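Fusion DH (Streptomyces sp. MJ635-86F5, PDB 6K97) is an engineered fusion of the halves of a split polyketide synthase dehydratase, a lyase domain that probably removes water from carrier-bound intermediates during biosynthesis of the macrolactam cremimycin. Local coordinates at residues Thr71-Thr76 and Thr101-Ser106; Glu96-Thr101 and Pro276-Arg281; Thr297-Lys302 and Val319-Leu324. One frame throughout, in Å; residues are numbered along the deposited sequence.

Interaction 1: Thr71-Thr76 and Thr101-Ser106; sequences TIVPGT and TPLVLS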
ATOM      1  N   THR A  71      -5.668  -8.959  26.412  1.00 43.59           N
ATOM      2  CA  THR A  71      -4.858  -7.838  26.002  1.00 45.04           C
ATOM      3  C   THR A  71      -5.242  -7.374  24.602  1.00 43.11           C
ATOM      4  O   THR A  71      -5.212  -8.161  23.652  1.00 41.39           O
ATOM      5  CB  THR A  71      -3.367  -8.218  25.994  1.00 44.65           C
ATOM      6  OG1 THR A  71      -3.016  -8.517  27.339  1.00 39.85           O
ATOM      7  CG2 THR A  71      -2.528  -7.042  25.513  1.00 45.86           C
ATOM      8  N   ILE A  72      -5.605  -6.096  24.495  1.00 41.90           N
ATOM      9  CA  ILE A  72      -6.210  -5.568  23.261  1.00 40.82           C
ATOM     10  C   ILE A  72      -5.713  -4.188  23.030  1.00 39.71           C
ATOM     11  O   ILE A  72      -5.377  -3.468  23.991  1.00 39.35           O
ATOM     12  CB  ILE A  72      -7.749  -5.501  23.318  1.00 41.69           C
ATOM     13  CG1 ILE A  72      -8.263  -4.407  24.258  1.00 37.67           C
ATOM     14  CG2 ILE A  72      -8.349  -6.826  23.784  1.00 39.90           C
ATOM     15  CD1 ILE A  72      -9.789  -4.301  24.231  1.00 37.20           C
ATOM     16  N   VAL A  73      -5.617  -3.827  21.753  1.00 36.76           N
ATOM     17  CA  VAL A  73      -5.103  -2.532  21.421  1.00 34.33           C
ATOM     18  C   VAL A  73      -6.086  -1.540  21.962  1.00 32.80           C
ATOM     19  O   VAL A  73      -7.275  -1.652  21.697  1.00 33.19           O
ATOM     20  CB  VAL A  73      -4.957  -2.408  19.895  1.00 36.12           C
ATOM     21  CG1 VAL A  73      -4.628  -0.976  19.476  1.00 35.73           C
ATOM     22  CG2 VAL A  73      -3.888  -3.371  19.371  1.00 37.08           C
ATOM     23  N   PRO A  74      -5.626  -0.557  22.712  1.00 35.40           N
ATOM     24  CA  PRO A  74      -6.601   0.482  23.172  1.00 37.88           C
ATOM     25  C   PRO A  74      -7.223   1.343  22.063  1.00 35.82           C
ATOM     26  O   PRO A  74      -6.641   1.489  20.992  1.00 34.46           O
ATOM     27  CB  PRO A  74      -5.780   1.390  24.107  1.00 35.19           C
ATOM     28  CG  PRO A  74      -4.369   1.155  23.737  1.00 34.80           C
ATOM     29  CD  PRO A  74      -4.240  -0.169  23.006  1.00 36.66           C
ATOM     30  N   GLY A  75      -8.388   1.925  22.371  1.00 34.06           N
ATOM     31  CA  GLY A  75      -9.075   2.771  21.453  1.00 32.14           C
ATOM     32  C   GLY A  75      -8.200   3.964  21.096  1.00 33.44           C
ATOM     33  O   GLY A  75      -8.182   4.381  19.947  1.00 35.63           O
ATOM     34  N   THR A  76      -7.475   4.511  22.081  1.00 30.59           N
ATOM     35  CA  THR A  76      -6.669   5.649  21.828  1.00 30.39           C
ATOM     36  C   THR A  76      -5.520   5.318  20.880  1.00 31.28           C
ATOM     37  O   THR A  76      -5.055   6.196  20.198  1.00 32.36           O
ATOM     38  CB  THR A  76      -6.108   6.299  23.099  1.00 30.07           C
ATOM     39  OG1 THR A  76      -5.291   5.357  23.791  1.00 28.28           O
ATOM     40  CG2 THR A  76      -7.220   6.845  23.954  1.00 29.38           C
ATOM     41  N   THR A 101     -14.557  -4.672  15.877  1.00 37.29           N
ATOM     42  CA  THR A 101     -13.891  -5.816  16.481  1.00 37.75           C
ATOM     43  C   THR A 101     -12.522  -5.448  17.095  1.00 34.35           C
ATOM     44  O   THR A 101     -11.737  -4.729  16.509  1.00 32.53           O
ATOM     45  CB  THR A 101     -13.735  -6.924  15.409  1.00 42.07           C
ATOM     46  OG1 THR A 101     -15.023  -7.170  14.807  1.00 41.96           O
ATOM     47  CG2 THR A 101     -13.234  -8.270  16.021  1.00 41.62           C
ATOM     48  N   PRO A 102     -12.238  -5.936  18.298  1.00 32.86           N
ATOM     49  CA  PRO A 102     -10.948  -5.581  18.827  1.00 32.92           C
ATOM     50  C   PRO A 102      -9.824  -6.311  18.145  1.00 34.54           C
ATOM     51  O   PRO A 102     -10.069  -7.259  17.401  1.00 33.74           O
ATOM     52  CB  PRO A 102     -11.039  -5.987  20.326  1.00 34.29           C
ATOM     53  CG  PRO A 102     -12.282  -6.765  20.485  1.00 32.83           C
ATOM     54  CD  PRO A 102     -13.163  -6.417  19.336  1.00 34.25           C
ATOM     55  N   LEU A 103      -8.618  -5.832  18.411  1.00 34.29           N
ATOM     56  CA  LEU A 103      -7.407  -6.416  17.921  1.00 35.92           C
ATOM     57  C   LEU A 103      -6.711  -6.981  19.131  1.00 36.65           C
ATOM     58  O   LEU A 103      -6.281  -6.242  19.994  1.00 38.55           O
ATOM     59  CB  LEU A 103      -6.548  -5.345  17.284  1.00 37.19           C
ATOM     60  CG  LEU A 103      -5.503  -5.906  16.331  1.00 38.47           C
ATOM     61  CD1 LEU A 103      -4.833  -4.754  15.558  1.00 39.84           C
ATOM     62  CD2 LEU A 103      -4.500  -6.667  17.105  1.00 39.62           C
ATOM     63  N   VAL A 104      -6.635  -8.301  19.217  1.00 38.95           N
ATOM     64  CA  VAL A 104      -6.142  -8.966  20.389  1.00 39.44           C
ATOM     65  C   VAL A 104      -4.677  -9.185  20.168  1.00 41.50           C
ATOM     66  O   VAL A 104      -4.278  -9.596  19.093  1.00 42.08           O
ATOM     67  CB  VAL A 104      -6.890 -10.291  20.601  1.00 42.65           C
ATOM     68  CG1 VAL A 104      -6.322 -11.070  21.783  1.00 43.19           C
ATOM     69  CG2 VAL A 104      -8.370  -9.999  20.835  1.00 42.62           C
ATOM     70  N   LEU A 105      -3.860  -8.890  21.172  1.00 45.53           N
ATOM     71  CA  LEU A 105      -2.418  -9.141  21.080  1.00 46.32           C
ATOM     72  C   LEU A 105      -2.058 -10.261  22.050  1.00 50.45           C
ATOM     73  O   LEU A 105      -2.662 -10.375  23.136  1.00 50.31           O
ATOM     74  CB  LEU A 105      -1.634  -7.902  21.437  1.00 45.80           C
ATOM     75  CG  LEU A 105      -1.805  -6.691  20.518  1.00 48.30           C
ATOM     76  CD1 LEU A 105      -1.281  -5.417  21.143  1.00 49.60           C
ATOM     77  CD2 LEU A 105      -1.165  -6.896  19.182  1.00 47.42           C
ATOM     78  N   SER A 106      -1.089 -11.074  21.641  1.00 51.73           N
ATOM     79  CA  SER A 106      -0.461 -12.030  22.536  1.00 57.85           C
ATOM     80  C   SER A 106       1.017 -12.176  22.185  1.00 57.09           C
ATOM     81  O   SER A 106       1.449 -11.721  21.129  1.00 56.48           O
ATOM     82  CB  SER A 106      -1.170 -13.384  22.461  1.00 60.28           C
ATOM     83  OG  SER A 106      -0.749 -14.110  21.315  1.00 60.42           O
TER
HETATM   84  O   HOH W   1      -8.804  -3.448  20.351  1.00 31.83           O
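Thr71 O is gripped twice: Leu105 N donates a hydrogen bond to it at 2.9 Å, nearly straight at the hydrogen (165°), and Val104 CA adds a longer C-H···O contact at 3.5 Å. The N-H comes from above the carbonyl plane, not along a lone pair. Leu103 O is also held twice, but here Val73 N approaches almost along the C=O axis (3.1 Å), and Ile72 CA meets the oxygen at 3.3 Å. These bonds make a single beta bridge between Ile72 and Val104. A water extends the link, donating to Val73 O and accepting from Leu103 N. All this lies in the first fused part, a hotdog fold, where residues 71-76 lead into helix 75-88 with Pro74 at its N-cap. The sequence from His65 to Pro74 matches the HxxxGxxxxP motif of dehydratases, and Ile72 O accepts a hydrogen bond from His65 ND1. Branched Val73 suits the buried side: its side chain crosses Leu105 obliquely, with Val73 CG2 3.8 Å from Leu105 CD1 and 3.9 Å from Leu103 CB. Phe78 of the helix packs on Val73 and Leu103. Thr71 turns its hydroxyl to Thr66 OG1.

Interaction 2: Glu96-Thr101 and Pro276-Arg281; sequences ELVLHT and PFALRR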
ATOM      1  N   GLU A  96     -14.900  11.756  12.690  1.00 36.02           N
ATOM      2  CA  GLU A  96     -15.667  10.757  13.411  1.00 38.47           C
ATOM      3  C   GLU A  96     -14.948   9.421  13.262  1.00 34.54           C
ATOM      4  O   GLU A  96     -14.335   9.159  12.227  1.00 34.60           O
ATOM      5  CB  GLU A  96     -17.156  10.820  12.917  1.00 39.26           C
ATOM      6  CG  GLU A  96     -17.803   9.477  12.795  1.00 45.70           C
ATOM      7  CD  GLU A  96     -17.545   8.848  11.464  1.00 44.36           C
ATOM      8  OE1 GLU A  96     -17.047   9.486  10.491  1.00 43.48           O
ATOM      9  OE2 GLU A  96     -17.882   7.664  11.428  1.00 51.13           O
ATOM     10  N   LEU A  97     -14.946   8.634  14.332  1.00 33.52           N
ATOM     11  CA  LEU A  97     -14.291   7.334  14.356  1.00 32.28           C
ATOM     12  C   LEU A  97     -15.069   6.380  15.212  1.00 33.01           C
ATOM     13  O   LEU A  97     -15.382   6.707  16.361  1.00 31.40           O
ATOM     14  CB  LEU A  97     -12.870   7.417  14.925  1.00 34.23           C
ATOM     15  CG  LEU A  97     -12.007   6.132  14.734  1.00 35.35           C
ATOM     16  CD1 LEU A  97     -11.557   5.953  13.263  1.00 33.94           C
ATOM     17  CD2 LEU A  97     -10.784   6.140  15.657  1.00 34.81           C
ATOM     18  N   VAL A  98     -15.302   5.173  14.682  1.00 30.38           N
ATOM     19  CA  VAL A  98     -16.033   4.143  15.380  1.00 28.48           C
ATOM     20  C   VAL A  98     -15.229   2.855  15.401  1.00 29.19           C
ATOM     21  O   VAL A  98     -14.728   2.402  14.365  1.00 31.47           O
ATOM     22  CB  VAL A  98     -17.352   3.871  14.640  1.00 29.94           C
ATOM     23  CG1 VAL A  98     -18.167   2.812  15.335  1.00 29.27           C
ATOM     24  CG2 VAL A  98     -18.169   5.146  14.492  1.00 29.32           C
ATOM     25  N   LEU A  99     -15.130   2.241  16.574  1.00 31.15           N
ATOM     26  CA  LEU A  99     -14.408   0.992  16.795  1.00 32.78           C
ATOM     27  C   LEU A  99     -15.340  -0.210  16.742  1.00 35.97           C
ATOM     28  O   LEU A  99     -16.452  -0.142  17.204  1.00 43.87           O
ATOM     29  CB  LEU A  99     -13.791   1.052  18.172  1.00 34.26           C
ATOM     30  CG  LEU A  99     -13.081   2.372  18.463  1.00 35.07           C
ATOM     31  CD1 LEU A  99     -12.497   2.336  19.869  1.00 35.48           C
ATOM     32  CD2 LEU A  99     -11.990   2.647  17.459  1.00 33.48           C
ATOM     33  N   HIS A 100     -14.897  -1.293  16.146  1.00 36.57           N
ATOM     34  CA  HIS A 100     -15.699  -2.470  15.923  1.00 37.33           C
ATOM     35  C   HIS A 100     -14.989  -3.647  16.623  1.00 37.43           C
ATOM     36  O   HIS A 100     -14.733  -3.579  17.796  1.00 35.07           O
ATOM     37  CB  HIS A 100     -15.790  -2.743  14.403  1.00 41.29           C
ATOM     38  CG  HIS A 100     -16.321  -1.591  13.612  1.00 45.67           C
ATOM     39  ND1 HIS A 100     -17.630  -1.170  13.695  1.00 48.52           N
ATOM     40  CD2 HIS A 100     -15.717  -0.759  12.736  1.00 44.87           C
ATOM     41  CE1 HIS A 100     -17.808  -0.121  12.917  1.00 44.97           C
ATOM     42  NE2 HIS A 100     -16.659   0.155  12.334  1.00 45.33           N
ATOM     43  N   THR A 101     -14.557  -4.672  15.877  1.00 37.29           N
ATOM     44  CA  THR A 101     -13.891  -5.816  16.481  1.00 37.75           C
ATOM     45  C   THR A 101     -12.522  -5.448  17.095  1.00 34.35           C
ATOM     46  O   THR A 101     -11.737  -4.729  16.509  1.00 32.53           O
ATOM     47  CB  THR A 101     -13.735  -6.924  15.409  1.00 42.07           C
ATOM     48  OG1 THR A 101     -15.023  -7.170  14.807  1.00 41.96           O
ATOM     49  CG2 THR A 101     -13.234  -8.270  16.021  1.00 41.62           C
ATOM     50  N   PRO A 276     -14.642   2.731  25.103  1.00 38.53           N
ATOM     51  CA  PRO A 276     -14.899   3.659  24.022  1.00 36.84           C
ATOM     52  C   PRO A 276     -15.284   2.923  22.787  1.00 36.68           C
ATOM     53  O   PRO A 276     -14.719   1.881  22.522  1.00 40.43           O
ATOM     54  CB  PRO A 276     -13.553   4.372  23.821  1.00 38.09           C
ATOM     55  CG  PRO A 276     -12.898   4.311  25.173  1.00 40.01           C
ATOM     56  CD  PRO A 276     -13.308   2.948  25.711  1.00 39.11           C
ATOM     57  N   PHE A 277     -16.284   3.420  22.064  1.00 34.66           N
ATOM     58  CA  PHE A 277     -16.607   2.867  20.730  1.00 31.21           C
ATOM     59  C   PHE A 277     -16.740   3.955  19.676  1.00 30.74           C
ATOM     60  O   PHE A 277     -16.815   3.619  18.543  1.00 30.05           O
ATOM     61  CB  PHE A 277     -17.855   2.005  20.691  1.00 28.03           C
ATOM     62  CG  PHE A 277     -19.149   2.762  20.717  1.00 30.69           C
ATOM     63  CD1 PHE A 277     -19.703   3.203  21.938  1.00 31.34           C
ATOM     64  CD2 PHE A 277     -19.882   2.990  19.561  1.00 30.68           C
ATOM     65  CE1 PHE A 277     -20.920   3.864  21.971  1.00 29.97           C
ATOM     66  CE2 PHE A 277     -21.135   3.645  19.611  1.00 29.60           C
ATOM     67  CZ  PHE A 277     -21.621   4.109  20.792  1.00 29.01           C
ATOM     68  N   ALA A 278     -16.920   5.220  20.050  1.00 29.67           N
ATOM     69  CA  ALA A 278     -17.134   6.264  19.026  1.00 31.30           C
ATOM     70  C   ALA A 278     -16.555   7.575  19.515  1.00 31.55           C
ATOM     71  O   ALA A 278     -16.674   7.912  20.684  1.00 35.10           O
ATOM     72  CB  ALA A 278     -18.597   6.433  18.659  1.00 29.31           C
ATOM     73  N   LEU A 279     -15.856   8.261  18.633  1.00 31.62           N
ATOM     74  CA  LEU A 279     -15.239   9.533  18.948  1.00 32.19           C
ATOM     75  C   LEU A 279     -15.666  10.479  17.848  1.00 31.63           C
ATOM     76  O   LEU A 279     -15.830  10.054  16.740  1.00 31.86           O
ATOM     77  CB  LEU A 279     -13.709   9.393  18.976  1.00 31.89           C
ATOM     78  CG  LEU A 279     -13.151   8.653  20.176  1.00 32.57           C
ATOM     79  CD1 LEU A 279     -12.851   7.216  19.831  1.00 32.57           C
ATOM     80  CD2 LEU A 279     -11.885   9.309  20.708  1.00 33.46           C
ATOM     81  N   ARG A 280     -15.786  11.761  18.172  1.00 36.34           N
ATOM     82  CA  ARG A 280     -16.152  12.832  17.233  1.00 37.46           C
ATOM     83  C   ARG A 280     -15.276  14.053  17.446  1.00 35.96           C
ATOM     84  O   ARG A 280     -15.113  14.499  18.589  1.00 32.10           O
ATOM     85  CB  ARG A 280     -17.564  13.304  17.476  1.00 40.28           C
ATOM     86  CG  ARG A 280     -18.656  12.318  17.146  1.00 45.62           C
ATOM     87  CD  ARG A 280     -20.004  12.872  17.663  1.00 50.63           C
ATOM     88  NE  ARG A 280     -21.076  11.939  17.343  1.00 56.76           N
ATOM     89  CZ  ARG A 280     -21.570  11.758  16.118  1.00 59.44           C
ATOM     90  NH1 ARG A 280     -22.540  10.874  15.916  1.00 65.67           N
ATOM     91  NH2 ARG A 280     -21.116  12.453  15.088  1.00 61.90           N
ATOM     92  N   ARG A 281     -14.771  14.621  16.346  1.00 35.51           N
ATOM     93  CA  ARG A 281     -14.059  15.907  16.380  1.00 37.73           C
ATOM     94  C   ARG A 281     -12.791  15.867  17.246  1.00 37.23           C
ATOM     95  O   ARG A 281     -12.629  16.623  18.225  1.00 33.49           O
ATOM     96  CB  ARG A 281     -15.008  17.064  16.752  1.00 41.17           C
ATOM     97  CG  ARG A 281     -15.879  17.507  15.564  1.00 47.80           C
ATOM     98  CD  ARG A 281     -17.208  18.218  15.908  1.00 56.61           C
ATOM     99  NE  ARG A 281     -17.206  18.999  17.174  1.00 69.48           N
ATOM    100  CZ  ARG A 281     -17.905  18.732  18.303  1.00 66.93           C
ATOM    101  NH1 ARG A 281     -17.786  19.570  19.334  1.00 65.40           N
ATOM    102  NH2 ARG A 281     -18.725  17.670  18.422  1.00 60.76           N
TER
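Strands 96-99 and 276-281 run antiparallel (174°), joined by three backbone hydrogen bonds. Leu97 and Leu279 form the hydrogen-bonded pair and donate to each other's carbonyls, Leu279 N to Leu97 O at 2.8 Å; Leu99 N reaches Phe277 O at 2.9 Å. Both leucines of the pair point to one face, Leu97 with CG anti to its N, Leu279 with CG anti to its carbonyl carbon and chi2 off the staggered values, and Leu279 meets Val79 of helix 75-88. Glu96, Val98, Ala278 and Arg280 point to the other. Glu96 bends at chi2 (-87°), so that its carboxylate turns from Arg280 and OE1 is hydrogen-bonded to Ser147 OG. Val98 sets CG1 anti to its own N, 3.6 Å from Phe277 O, and leaves CG2 4.4 Å from the small Ala278 CB. That same CB lies 3.7 Å above one face of the Phe277 ring, offset toward its rim. Leu99, packed on Phe78 and Ala144, has CG anti to the carbonyl carbon (chi1 -46°) and lays CD1 3.5 Å from Pro276 O. An alanine here lacks CG and both methyls and would probably loosen the packing against Phe78 and Pro276 O. Phe277 and Ala278 share Ala323 on neighbouring strand 315-327, a classic beta bulge. Within this construct, 96-101 of the first fused part and 276-281 of the second are thus joined in a double hotdog fold.

Interaction 3: Thr297-Lys302 and Val319-Leu324; sequences TPDGDK and VGSVAL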
ATOM      1  N   THR A 297     -15.844  17.261  30.465  1.00 39.07           N
ATOM      2  CA  THR A 297     -17.271  17.650  30.699  1.00 42.26           C
ATOM      3  C   THR A 297     -18.242  16.612  30.110  1.00 43.93           C
ATOM      4  O   THR A 297     -17.945  16.002  29.080  1.00 44.27           O
ATOM      5  CB  THR A 297     -17.622  19.005  30.059  1.00 41.78           C
ATOM      6  OG1 THR A 297     -17.472  18.895  28.641  1.00 44.68           O
ATOM      7  CG2 THR A 297     -16.661  20.098  30.545  1.00 44.45           C
ATOM      8  N   PRO A 298     -19.414  16.427  30.732  1.00 52.14           N
ATOM      9  CA  PRO A 298     -20.389  15.435  30.221  1.00 52.47           C
ATOM     10  C   PRO A 298     -20.991  15.873  28.909  1.00 52.21           C
ATOM     11  O   PRO A 298     -21.018  17.069  28.631  1.00 52.02           O
ATOM     12  CB  PRO A 298     -21.454  15.412  31.294  1.00 53.59           C
ATOM     13  CG  PRO A 298     -21.394  16.777  31.894  1.00 57.34           C
ATOM     14  CD  PRO A 298     -19.935  17.127  31.921  1.00 57.15           C
ATOM     15  N   ASP A 299     -21.441  14.915  28.099  1.00 50.99           N
ATOM     16  CA  ASP A 299     -21.876  15.209  26.754  1.00 50.19           C
ATOM     17  C   ASP A 299     -23.083  14.379  26.358  1.00 52.58           C
ATOM     18  O   ASP A 299     -23.290  14.086  25.188  1.00 59.29           O
ATOM     19  CB  ASP A 299     -20.739  14.901  25.784  1.00 49.94           C
ATOM     20  CG  ASP A 299     -21.006  15.413  24.405  1.00 52.72           C
ATOM     21  OD1 ASP A 299     -21.490  16.560  24.310  1.00 59.20           O
ATOM     22  OD2 ASP A 299     -20.734  14.692  23.409  1.00 56.16           O
ATOM     23  N   GLY A 300     -23.925  14.038  27.302  1.00 52.11           N
ATOM     24  CA  GLY A 300     -25.013  13.137  26.978  1.00 55.55           C
ATOM     25  C   GLY A 300     -24.655  11.821  27.613  1.00 56.53           C
ATOM     26  O   GLY A 300     -23.654  11.737  28.298  1.00 58.17           O
ATOM     27  N   ASP A 301     -25.492  10.814  27.429  1.00 58.55           N
ATOM     28  CA  ASP A 301     -25.405   9.641  28.255  1.00 61.63           C
ATOM     29  C   ASP A 301     -24.257   8.725  27.771  1.00 56.45           C
ATOM     30  O   ASP A 301     -24.147   8.391  26.589  1.00 49.81           O
ATOM     31  CB  ASP A 301     -26.774   8.930  28.358  1.00 72.26           C
ATOM     32  CG  ASP A 301     -27.018   7.929  27.243  1.00 81.21           C
ATOM     33  OD1 ASP A 301     -27.211   8.346  26.079  1.00 88.34           O
ATOM     34  OD2 ASP A 301     -27.026   6.716  27.554  1.00 83.87           O
ATOM     35  N   LYS A 302     -23.396   8.393  28.735  1.00 50.15           N
ATOM     36  CA  LYS A 302     -22.208   7.635  28.537  1.00 45.05           C
ATOM     37  C   LYS A 302     -21.192   8.316  27.607  1.00 41.30           C
ATOM     38  O   LYS A 302     -20.250   7.652  27.098  1.00 36.88           O
ATOM     39  CB  LYS A 302     -22.597   6.211  28.091  1.00 51.03           C
ATOM     40  CG  LYS A 302     -23.512   5.488  29.077  1.00 49.63           C
ATOM     41  CD  LYS A 302     -22.857   5.301  30.426  1.00 52.25           C
ATOM     42  CE  LYS A 302     -23.893   4.904  31.474  1.00 57.80           C
ATOM     43  NZ  LYS A 302     -23.359   5.097  32.858  1.00 57.97           N
ATOM     44  N   VAL A 319     -11.367  16.950  22.073  1.00 33.35           N
ATOM     45  CA  VAL A 319     -12.211  15.841  21.604  1.00 32.77           C
ATOM     46  C   VAL A 319     -13.627  16.289  21.727  1.00 34.10           C
ATOM     47  O   VAL A 319     -14.124  16.491  22.835  1.00 38.43           O
ATOM     48  CB  VAL A 319     -11.994  14.574  22.422  1.00 33.15           C
ATOM     49  CG1 VAL A 319     -12.767  13.389  21.881  1.00 33.75           C
ATOM     50  CG2 VAL A 319     -10.524  14.235  22.448  1.00 33.68           C
ATOM     51  N   GLY A 320     -14.296  16.459  20.590  1.00 35.09           N
ATOM     52  CA  GLY A 320     -15.702  16.845  20.591  1.00 34.87           C
ATOM     53  C   GLY A 320     -16.477  15.894  21.445  1.00 35.77           C
ATOM     54  O   GLY A 320     -17.270  16.304  22.249  1.00 37.88           O
ATOM     55  N   SER A 321     -16.236  14.592  21.315  1.00 37.06           N
ATOM     56  CA  SER A 321     -17.074  13.646  22.043  1.00 37.13           C
ATOM     57  C   SER A 321     -16.426  12.282  22.084  1.00 36.01           C
ATOM     58  O   SER A 321     -15.833  11.864  21.098  1.00 30.07           O
ATOM     59  CB  SER A 321     -18.462  13.558  21.373  1.00 36.13           C
ATOM     60  OG  SER A 321     -19.318  12.762  22.155  1.00 39.36           O
ATOM     61  N   VAL A 322     -16.531  11.604  23.233  1.00 35.53           N
ATOM     62  CA  VAL A 322     -16.127  10.196  23.332  1.00 35.37           C
ATOM     63  C   VAL A 322     -17.263   9.438  23.950  1.00 35.10           C
ATOM     64  O   VAL A 322     -17.623   9.757  25.092  1.00 34.08           O
ATOM     65  CB  VAL A 322     -14.955   9.948  24.265  1.00 36.35           C
ATOM     66  CG1 VAL A 322     -14.579   8.458  24.216  1.00 35.82           C
ATOM     67  CG2 VAL A 322     -13.785  10.791  23.876  1.00 38.68           C
ATOM     68  N   ALA A 323     -17.802   8.444  23.223  1.00 32.90           N
ATOM     69  CA  ALA A 323     -18.972   7.681  23.673  1.00 33.33           C
ATOM     70  C   ALA A 323     -18.525   6.292  24.150  1.00 34.68           C
ATOM     71  O   ALA A 323     -17.748   5.627  23.468  1.00 33.96           O
ATOM     72  CB  ALA A 323     -19.961   7.522  22.537  1.00 32.20           C
ATOM     73  N   LEU A 324     -19.001   5.862  25.319  1.00 36.29           N
ATOM     74  CA  LEU A 324     -18.671   4.507  25.835  1.00 36.22           C
ATOM     75  C   LEU A 324     -19.853   3.572  25.749  1.00 34.68           C
ATOM     76  O   LEU A 324     -20.984   4.008  25.741  1.00 34.89           O
ATOM     77  CB  LEU A 324     -18.154   4.549  27.278  1.00 37.67           C
ATOM     78  CG  LEU A 324     -16.701   5.023  27.500  1.00 38.90           C
ATOM     79  CD1 LEU A 324     -16.619   6.492  27.172  1.00 39.98           C
ATOM     80  CD2 LEU A 324     -16.253   4.825  28.952  1.00 40.22           C
TER
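The strand residues Thr297 and Pro298 give way to a loop that climbs alongside residues 321-324. The chain can turn here because Gly300 takes backbone angles (107°/-178°) that would press a beta carbon on the preceding carbonyl, and Lys302 adopts a left-handed conformation. Lys302 O accepts the single backbone hydrogen bond between the two segments, from Leu324 N at 2.8 Å; the bond is nearly straight, with the donor in the carbonyl plane. Opposite, strand 315-327 kinks at Gly320; it and Ser321 pair with the one residue Arg280, a classic beta bulge. Both segments belong to the second fused part, in the predicted C-terminal hotdog fold, and the loop links strands 291-298 and 303-309 of its sheet, the latter lying next to 315-327. At the far end of the contact two short polar side chains meet tip to tip. Ser321 OG, anti to its own N, donates at 2.7 Å to Asp299 OD2, which accepts with its anti lone pair, the one turned away from OD1. Asp299 holds CG anti to its N (chi1 -169°), which carries the carboxylate across, and an aspartate suits the place because that group accepts from the serine hydroxyl. Near the backbone bond, Lys302 CB packs 3.6 Å from Leu324 O, while Leu324 CD1 lies beside the bonded Lys302 O at 3.8 Å. Lysine suits its position through its length: bent at chi2, the chain leads its ammonium away from residues 321-324 to a salt bridge with Glu270, a hydrogen bond to Leu266 O and a cation-pi contact with Phe274.

In the fold
Interaction 1 holds a helix-leading loop within the first fused part, interaction 3 a turn within the second, and interaction 2 joins the two parts. Interactions 1 and 2 touch where Gly75 CA packs against Leu99 CD1, and they share Thr101. Interactions 2 and 3 meet through the neighbouring strands 273-284 and 315-327. All three are partly buried, the centres of interactions 1 and 2 about 10 Å and that of interaction 3 about 15 Å from the chain centre. Interaction 1 is held by two backbone bonds and a water, with aliphatic packing on its buried side; interaction 2 has one leucine-lined face and one more polar; interaction 3 adds a carboxylate-hydroxyl bond to its lone backbone bond.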